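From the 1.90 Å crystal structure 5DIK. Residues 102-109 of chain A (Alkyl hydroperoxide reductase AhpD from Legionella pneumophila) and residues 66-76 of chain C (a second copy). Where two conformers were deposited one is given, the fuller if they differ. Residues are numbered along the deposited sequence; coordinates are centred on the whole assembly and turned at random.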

ATOM      1  N   GLY A 102      -9.036  -1.170  -9.081  1.00 15.51           N
ATOM      2  CA  GLY A 102      -9.563   0.011  -9.745  1.00 16.35           C
ATOM      3  C   GLY A 102      -8.566   0.738 -10.646  1.00 16.27           C
ATOM      4  O   GLY A 102      -7.650   0.127 -11.263  1.00 16.61           O
ATOM      5  N   GLY A 103      -8.753   2.039 -10.756  1.00 15.82           N
ATOM      6  CA  GLY A 103      -7.987   2.894 -11.702  1.00 16.39           C
ATOM      7  C   GLY A 103      -6.484   2.706 -11.672  1.00 17.05           C
ATOM      8  O   GLY A 103      -5.855   2.489 -12.724  1.00 16.00           O
ATOM      9  N   PRO A 104      -5.877   2.746 -10.476  1.00 17.77           N
ATOM     10  CA  PRO A 104      -4.431   2.564 -10.397  1.00 17.62           C
ATOM     11  C   PRO A 104      -3.942   1.236 -10.977  1.00 18.88           C
ATOM     12  O   PRO A 104      -2.923   1.208 -11.703  1.00 18.51           O
ATOM     13  CB  PRO A 104      -4.154   2.664  -8.894  1.00 18.86           C
ATOM     14  CG  PRO A 104      -5.211   3.608  -8.433  1.00 19.11           C
ATOM     15  CD  PRO A 104      -6.435   3.239  -9.199  1.00 19.22           C
ATOM     16  N   SER A 105      -4.697   0.166 -10.731  1.00 17.65           N
ATOM     17  CA  SER A 105      -4.337  -1.124 -11.295  1.00 17.24           C
ATOM     18  C   SER A 105      -4.533  -1.190 -12.798  1.00 16.46           C
ATOM     19  O   SER A 105      -3.756  -1.838 -13.472  1.00 17.05           O
ATOM     20  CB  SER A 105      -5.068  -2.265 -10.614  1.00 18.19           C
ATOM     21  OG  SER A 105      -4.593  -2.377  -9.281  1.00 17.54           O
ATOM     22  N   LEU A 106      -5.492  -0.466 -13.312  1.00 16.06           N
ATOM     23  CA  LEU A 106      -5.615  -0.319 -14.778  1.00 17.90           C
ATOM     24  C   LEU A 106      -4.371   0.327 -15.389  1.00 16.99           C
ATOM     25  O   LEU A 106      -3.899  -0.110 -16.441  1.00 19.41           O
ATOM     26  CB  LEU A 106      -6.871   0.467 -15.118  1.00 18.59           C
ATOM     27  CG  LEU A 106      -7.184   0.576 -16.602  1.00 19.76           C
ATOM     28  CD1 LEU A 106      -7.429  -0.807 -17.191  1.00 20.63           C
ATOM     29  CD2 LEU A 106      -8.387   1.487 -16.782  1.00 20.34           C
ATOM     30  N   MET A 107      -3.811   1.335 -14.725  1.00 18.73           N
ATOM     31  CA  MET A 107      -2.563   1.983 -15.174  1.00 18.50           C
ATOM     32  C   MET A 107      -1.353   1.038 -15.224  1.00 18.75           C
ATOM     33  O   MET A 107      -0.587   1.021 -16.200  1.00 15.40           O
ATOM     34  CB  MET A 107      -2.188   3.160 -14.279  1.00 19.92           C
ATOM     35  CG  MET A 107      -3.251   4.223 -14.093  1.00 21.90           C
ATOM     36  SD  MET A 107      -3.742   5.102 -15.619  1.00 22.03           S
ATOM     37  CE  MET A 107      -5.128   4.166 -16.188  1.00 23.69           C
ATOM     38  N   TYR A 108      -1.183   0.217 -14.188  1.00 16.50           N
ATOM     39  CA  TYR A 108      -0.118  -0.764 -14.197  1.00 16.19           C
ATOM     40  C   TYR A 108      -0.402  -1.976 -15.077  1.00 15.93           C
ATOM     41  O   TYR A 108       0.534  -2.669 -15.513  1.00 16.70           O
ATOM     42  CB  TYR A 108       0.289  -1.145 -12.740  1.00 16.95           C
ATOM     43  CG  TYR A 108       1.038   0.011 -12.142  1.00 17.51           C
ATOM     44  CD1 TYR A 108       2.396   0.165 -12.353  1.00 18.60           C
ATOM     45  CD2 TYR A 108       0.358   1.006 -11.426  1.00 19.00           C
ATOM     46  CE1 TYR A 108       3.080   1.247 -11.853  1.00 20.60           C
ATOM     47  CE2 TYR A 108       1.030   2.110 -10.947  1.00 21.22           C
ATOM     48  CZ  TYR A 108       2.384   2.228 -11.148  1.00 22.84           C
ATOM     49  OH  TYR A 108       3.053   3.323 -10.638  1.00 27.77           O
ATOM     50  N   ALA A 109      -1.674  -2.257 -15.345  1.00 15.23           N
ATOM     51  CA  ALA A 109      -1.989  -3.330 -16.292  1.00 15.79           C
ATOM     52  C   ALA A 109      -1.477  -2.922 -17.668  1.00 16.69           C
ATOM     53  O   ALA A 109      -0.981  -3.762 -18.421  1.00 15.75           O
ATOM     54  CB  ALA A 109      -3.479  -3.604 -16.314  1.00 16.53           C
TER
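Chain C, residues 66-76: AKQCPGCIGFH

The most unusual feature of this contact is its concentration of sulfur: Cys C69 and Cys C72, the two cysteines of a Cys-Pro-Gly-Cys sequence, both turn their side chains onto the chain A helix, where Met A107 adds a third sulfur. No hydrogen bond joins the two stretches, so packing alone describes the contact between them.

Chain A is helical through residue 109 and continues beyond it. Chain C leaves one helix at Gln C68, whose positive phi (57°) belongs to a Schellman motif, and enters the next at Pro C70. Cys C69 is the N-cap of this second helix; its SG accepts a hydrogen bond from the backbone N of Cys C72 at 3.4 Å, a capping bond, and the same SG packs against chain A in the conformer given. The two helices run at 110° to each other, their axes approaching to 9.0 Å.

Pro A104 and Met A107, one turn apart, form the surface on which the cysteines rest. Cys C72 SG lies 3.7 Å from Pro A104 CA and 3.6 Å from Met A107 CG; Cys C69 SG is 3.9 Å from the same Met A107 CG. The backbones come close here, with Met A107 CA 6.0 Å from Gly C71 CA. An ideal CB on Gly C71 would lie only 3.3 Å from Met A107 CG, so the absence of a side chain suits the tight approach.

Farther along the chain C helix, Met A107 SD reaches Phe C75 CD2 at 3.6 Å, meeting the ring obliquely. Tyr A108 leaves its backbone sideways, but its ring extends to chain C: CE2 is 3.7 Å from Cys C69 SG, and OH is 3.4 Å from Pro C70 CD. Lys C67 contributes its aliphatic portion, with CG 4.2 Å from Pro A104 CG.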

ATOM      1  N   ALA C  66      -1.940   9.563  -2.961  1.00 14.31           N
ATOM      2  CA  ALA C  66      -1.826   8.551  -1.915  1.00 15.11           C
ATOM      3  C   ALA C  66      -1.431   7.192  -2.447  1.00 16.27           C
ATOM      4  O   ALA C  66      -0.682   6.485  -1.803  1.00 16.77           O
ATOM      5  CB  ALA C  66      -3.115   8.418  -1.123  1.00 16.02           C
ATOM      6  N   LYS C  67      -1.894   6.839  -3.631  1.00 17.04           N
ATOM      7  CA  LYS C  67      -1.516   5.567  -4.273  1.00 17.94           C
ATOM      8  C   LYS C  67      -0.174   5.643  -5.026  1.00 17.23           C
ATOM      9  O   LYS C  67       0.219   4.666  -5.631  1.00 17.37           O
ATOM     10  CB  LYS C  67      -2.619   5.133  -5.250  1.00 19.14           C
ATOM     11  CG  LYS C  67      -3.960   4.785  -4.615  1.00 22.97           C
ATOM     12  CD  LYS C  67      -3.865   3.533  -3.758  1.00 28.19           C
ATOM     13  CE  LYS C  67      -3.834   2.221  -4.530  0.50 28.36           C
ATOM     14  NZ  LYS C  67      -3.565   1.110  -3.561  0.70 29.67           N
ATOM     15  N   GLN C  68       0.437   6.819  -5.088  1.00 15.85           N
ATOM     16  CA  GLN C  68       1.755   6.987  -5.688  1.00 16.83           C
ATOM     17  C   GLN C  68       1.763   6.498  -7.140  1.00 16.95           C
ATOM     18  O   GLN C  68       2.701   5.804  -7.566  1.00 16.84           O
ATOM     19  CB  GLN C  68       2.818   6.242  -4.845  1.00 17.35           C
ATOM     20  CG  GLN C  68       2.800   6.704  -3.400  1.00 19.24           C
ATOM     21  CD  GLN C  68       3.807   6.028  -2.484  1.00 21.23           C
ATOM     22  OE1 GLN C  68       3.797   6.279  -1.279  1.00 22.77           O
ATOM     23  NE2 GLN C  68       4.662   5.194  -3.022  1.00 20.46           N
ATOM     24  N   CYS C  69       0.739   6.916  -7.891  1.00 17.13           N
ATOM     25  CA  CYS C  69       0.517   6.412  -9.235  0.80 18.96           C
ATOM     26  C   CYS C  69       0.702   7.527 -10.282  1.00 18.69           C
ATOM     27  O   CYS C  69      -0.173   8.340 -10.475  1.00 17.59           O
ATOM     28  CB  CYS C  69      -0.875   5.829  -9.332  0.80 19.57           C
ATOM     29  SG  CYS C  69      -1.172   5.119 -10.977  0.80 22.01           S
ATOM     30  N   PRO C  70       1.876   7.567 -10.933  1.00 19.77           N
ATOM     31  CA  PRO C  70       2.156   8.655 -11.882  1.00 21.52           C
ATOM     32  C   PRO C  70       1.139   8.737 -13.007  1.00 19.66           C
ATOM     33  O   PRO C  70       0.745   9.813 -13.412  1.00 20.74           O
ATOM     34  CB  PRO C  70       3.543   8.290 -12.437  1.00 22.78           C
ATOM     35  CG  PRO C  70       4.184   7.530 -11.326  1.00 23.80           C
ATOM     36  CD  PRO C  70       3.057   6.696 -10.758  1.00 22.89           C
ATOM     37  N   GLY C  71       0.693   7.589 -13.489  1.00 18.80           N
ATOM     38  CA  GLY C  71      -0.340   7.532 -14.504  1.00 18.17           C
ATOM     39  C   GLY C  71      -1.629   8.173 -14.106  1.00 17.46           C
ATOM     40  O   GLY C  71      -2.183   9.010 -14.852  1.00 17.49           O
ATOM     41  N   CYS C  72      -2.143   7.789 -12.934  1.00 16.83           N
ATOM     42  CA  CYS C  72      -3.371   8.403 -12.443  0.80 17.24           C
ATOM     43  C   CYS C  72      -3.132   9.893 -12.202  1.00 16.47           C
ATOM     44  O   CYS C  72      -4.031  10.687 -12.451  1.00 16.43           O
ATOM     45  CB  CYS C  72      -3.845   7.783 -11.133  0.80 20.47           C
ATOM     46  SG  CYS C  72      -4.578   6.170 -11.352  0.80 29.78           S
ATOM     47  N   ILE C  73      -1.955  10.263 -11.687  1.00 15.59           N
ATOM     48  CA  ILE C  73      -1.660  11.683 -11.430  1.00 16.58           C
ATOM     49  C   ILE C  73      -1.771  12.459 -12.765  1.00 16.84           C
ATOM     50  O   ILE C  73      -2.377  13.535 -12.827  1.00 16.76           O
ATOM     51  CB  ILE C  73      -0.286  11.876 -10.737  1.00 16.72           C
ATOM     52  CG1 ILE C  73      -0.384  11.447  -9.263  1.00 16.50           C
ATOM     53  CG2 ILE C  73       0.151  13.331 -10.760  1.00 16.43           C
ATOM     54  CD1 ILE C  73       0.944  11.275  -8.571  1.00 18.26           C
ATOM     55  N   GLY C  74      -1.208  11.882 -13.816  1.00 17.29           N
ATOM     56  CA  GLY C  74      -1.251  12.508 -15.121  1.00 17.72           C
ATOM     57  C   GLY C  74      -2.645  12.665 -15.674  1.00 18.22           C
ATOM     58  O   GLY C  74      -3.029  13.775 -16.073  1.00 21.00           O
ATOM     59  N   PHE C  75      -3.434  11.584 -15.667  1.00 17.83           N
ATOM     60  CA  PHE C  75      -4.818  11.646 -16.167  1.00 18.40           C
ATOM     61  C   PHE C  75      -5.700  12.573 -15.364  1.00 18.41           C
ATOM     62  O   PHE C  75      -6.400  13.391 -15.936  1.00 18.15           O
ATOM     63  CB  PHE C  75      -5.447  10.279 -16.254  1.00 19.62           C
ATOM     64  CG  PHE C  75      -4.970   9.480 -17.425  1.00 20.33           C
ATOM     65  CD1 PHE C  75      -5.295   9.868 -18.735  1.00 22.13           C
ATOM     66  CD2 PHE C  75      -4.220   8.333 -17.239  1.00 21.71           C
ATOM     67  CE1 PHE C  75      -4.852   9.123 -19.840  1.00 22.34           C
ATOM     68  CE2 PHE C  75      -3.786   7.583 -18.332  1.00 23.17           C
ATOM     69  CZ  PHE C  75      -4.105   7.977 -19.633  1.00 22.83           C
ATOM     70  N   HIS C  76      -5.616  12.506 -14.035  1.00 19.66           N
ATOM     71  CA  HIS C  76      -6.487  13.353 -13.203  1.00 19.44           C
ATOM     72  C   HIS C  76      -6.076  14.835 -13.248  1.00 20.87           C
ATOM     73  O   HIS C  76      -6.934  15.690 -13.141  1.00 19.51           O
ATOM     74  CB  HIS C  76      -6.600  12.788 -11.785  1.00 21.13           C
ATOM     75  CG  HIS C  76      -7.276  11.462 -11.761  1.00 21.72           C
ATOM     76  ND1 HIS C  76      -8.548  11.283 -12.255  1.00 22.87           N
ATOM     77  CD2 HIS C  76      -6.842  10.237 -11.387  1.00 23.37           C
ATOM     78  CE1 HIS C  76      -8.870  10.007 -12.181  1.00 23.63           C
ATOM     79  NE2 HIS C  76      -7.857   9.353 -11.642  1.00 23.13           N
TER